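Local structure of IroE protein (Escherichia coli, 2GZS) at residues S14-D19 and P130-G135. The protein hydrolyses the trilactone of enterobactin and its C-glucosylated derivatives, the salmochelins, preferring the iron-free siderophores and usually cutting once to give linear trimers. Residues are numbered along the deposited sequence; the frame is centred on the assembly and turned at random.
Sequences SATSFD and PKVEQG
The ring of F18 meets the aliphatic part of K131 end-on: CZ lies 4.1 Å from CG of the lysine and 4.2 Å from its CB, with CG near the ring plane, so the contact is made at the ring edge and not over a face. Phenylalanine suits this place because the length of its ring carries the far edge across to the lysine methylenes. In K131, CG stands opposite the backbone N (chi1 173°), which sets the first methylenes beside the ring; bends at the next two torsions then carry the ammonium away, and NZ donates to OE1 of Q134 at 2.8 Å. That donor is tilted 31° from the amide carbonyl plane. Lysine thus serves both needs, greasy at its root and charged at its exposed end.

Beside this pair, OG1 of T16 is 4.2 Å from CG1 of V132, a loose van der Waals touch with no hydrogen bond. Threonine is beta-branched, as suits a strand, and turns its hydroxyl to V132. V132, compact, also rests on T31 and Y47, while T16 and F18 both touch V29 of adjacent strand 26-34. Their two-residue spacing points both CB atoms toward the helix; backbone bonds of T16 with V29 and F18 with Y27 hold the strand in the sheet. Further on, the E133 carboxylate is shared between R143 and Y47, tying 130-135 to the strands beyond. This is surface packing away from the active site: the C-terminal part of helix 117-132 against edge strand 11-19 of the mixed sheet, part of the helix-on-sheet layering of the alpha/beta-hydrolase fold.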
loop_
_atom_site.group_PDB
_atom_site.type_symbol
_atom_site.label_atom_id
_atom_site.label_comp_id
_atom_site.label_asym_id
_atom_site.label_seq_id
_atom_site.Cartn_x
_atom_site.Cartn_y
_atom_site.Cartn_z
ATOM N N SER A 14 -8.442 16.566 -1.169
ATOM C CA SER A 14 -9.819 16.512 -0.695
ATOM C C SER A 14 -9.963 15.316 0.229
ATOM O O SER A 14 -9.050 14.459 0.239
ATOM C CB SER A 14 -10.774 16.514 -1.893
ATOM O OG SER A 14 -10.458 15.467 -2.755
ATOM N N ALA A 15 -11.001 15.249 1.045
ATOM C CA ALA A 15 -11.159 14.101 1.959
ATOM C C ALA A 15 -12.571 13.541 1.785
ATOM O O ALA A 15 -13.489 14.317 1.540
ATOM C CB ALA A 15 -10.910 14.447 3.417
ATOM N N THR A 16 -12.748 12.225 1.832
ATOM C CA THR A 16 -14.056 11.585 1.706
ATOM C C THR A 16 -14.144 10.523 2.814
ATOM O O THR A 16 -13.157 10.127 3.434
ATOM C CB THR A 16 -14.296 10.913 0.367
ATOM O OG1 THR A 16 -13.392 9.855 0.069
ATOM C CG2 THR A 16 -13.957 11.936 -0.729
ATOM N N SER A 17 -15.378 10.112 3.108
ATOM C CA SER A 17 -15.552 9.174 4.239
ATOM C C SER A 17 -16.323 7.975 3.684
ATOM O O SER A 17 -17.082 8.095 2.720
ATOM C CB SER A 17 -16.273 9.852 5.396
ATOM O OG SER A 17 -17.413 10.539 4.911
ATOM N N PHE A 18 -16.017 6.803 4.305
ATOM C CA PHE A 18 -16.731 5.589 3.920
ATOM C C PHE A 18 -16.941 4.764 5.195
ATOM O O PHE A 18 -16.250 5.031 6.151
ATOM C CB PHE A 18 -16.006 4.708 2.922
ATOM C CG PHE A 18 -15.647 5.338 1.590
ATOM C CD1 PHE A 18 -16.393 5.051 0.474
ATOM C CD2 PHE A 18 -14.580 6.240 1.486
ATOM C CE1 PHE A 18 -16.064 5.712 -0.702
ATOM C CE2 PHE A 18 -14.254 6.878 0.289
ATOM C CZ PHE A 18 -15.000 6.591 -0.826
ATOM N N ASP A 19 -17.855 3.799 5.190
ATOM C CA ASP A 19 -18.076 2.930 6.341
ATOM C C ASP A 19 -17.868 1.504 5.881
ATOM O O ASP A 19 -18.176 1.167 4.710
ATOM C CB ASP A 19 -19.536 2.989 6.834
ATOM C CG ASP A 19 -19.840 4.345 7.436
ATOM O OD1 ASP A 19 -18.928 4.946 8.037
ATOM O OD2 ASP A 19 -20.995 4.822 7.295
ATOM N N PRO A 130 -13.180 3.558 -7.196
ATOM C CA PRO A 130 -14.006 4.127 -8.275
ATOM C C PRO A 130 -14.488 5.524 -7.944
ATOM O O PRO A 130 -14.713 6.317 -8.882
ATOM C CB PRO A 130 -15.201 3.177 -8.400
ATOM C CG PRO A 130 -14.654 1.864 -7.899
ATOM C CD PRO A 130 -13.751 2.272 -6.752
ATOM N N LYS A 131 -14.698 5.799 -6.681
ATOM C CA LYS A 131 -15.163 7.122 -6.307
ATOM C C LYS A 131 -14.003 8.097 -6.406
ATOM O O LYS A 131 -14.171 9.171 -7.013
ATOM C CB LYS A 131 -15.760 7.047 -4.893
ATOM C CG LYS A 131 -16.143 8.387 -4.279
ATOM C CD LYS A 131 -16.909 9.188 -5.308
ATOM C CE LYS A 131 -18.350 8.779 -5.510
ATOM N NZ LYS A 131 -19.029 9.519 -6.619
ATOM N N VAL A 132 -12.836 7.801 -5.807
ATOM C CA VAL A 132 -11.823 8.861 -5.768
ATOM C C VAL A 132 -11.188 9.047 -7.162
ATOM O O VAL A 132 -10.645 10.164 -7.369
ATOM C CB VAL A 132 -10.764 8.592 -4.678
ATOM C CG1 VAL A 132 -11.406 8.406 -3.300
ATOM C CG2 VAL A 132 -9.949 7.380 -5.066
ATOM N N GLU A 133 -11.251 8.106 -8.091
ATOM C CA GLU A 133 -10.713 8.297 -9.427
ATOM C C GLU A 133 -11.670 9.042 -10.371
ATOM O O GLU A 133 -11.225 9.432 -11.470
ATOM C CB GLU A 133 -10.388 6.899 -10.020
ATOM C CG GLU A 133 -9.127 6.359 -9.315
ATOM C CD GLU A 133 -8.608 5.095 -9.960
ATOM O OE1 GLU A 133 -8.868 4.711 -11.142
ATOM O OE2 GLU A 133 -7.856 4.320 -9.265
ATOM N N GLN A 134 -12.942 9.217 -9.967
ATOM C CA GLN A 134 -13.863 9.944 -10.843
ATOM C C GLN A 134 -13.354 11.345 -11.058
ATOM O O GLN A 134 -12.894 12.101 -10.228
ATOM C CB GLN A 134 -15.262 9.946 -10.194
ATOM C CG GLN A 134 -15.929 8.587 -10.224
ATOM C CD GLN A 134 -17.231 8.633 -9.437
ATOM O OE1 GLN A 134 -17.720 9.716 -9.133
ATOM N NE2 GLN A 134 -17.760 7.461 -9.126
ATOM N N GLY A 135 -13.444 11.755 -12.326
ATOM C CA GLY A 135 -13.017 13.133 -12.566
ATOM C C GLY A 135 -11.514 13.300 -12.700
ATOM O O GLY A 135 -11.035 14.453 -12.866
#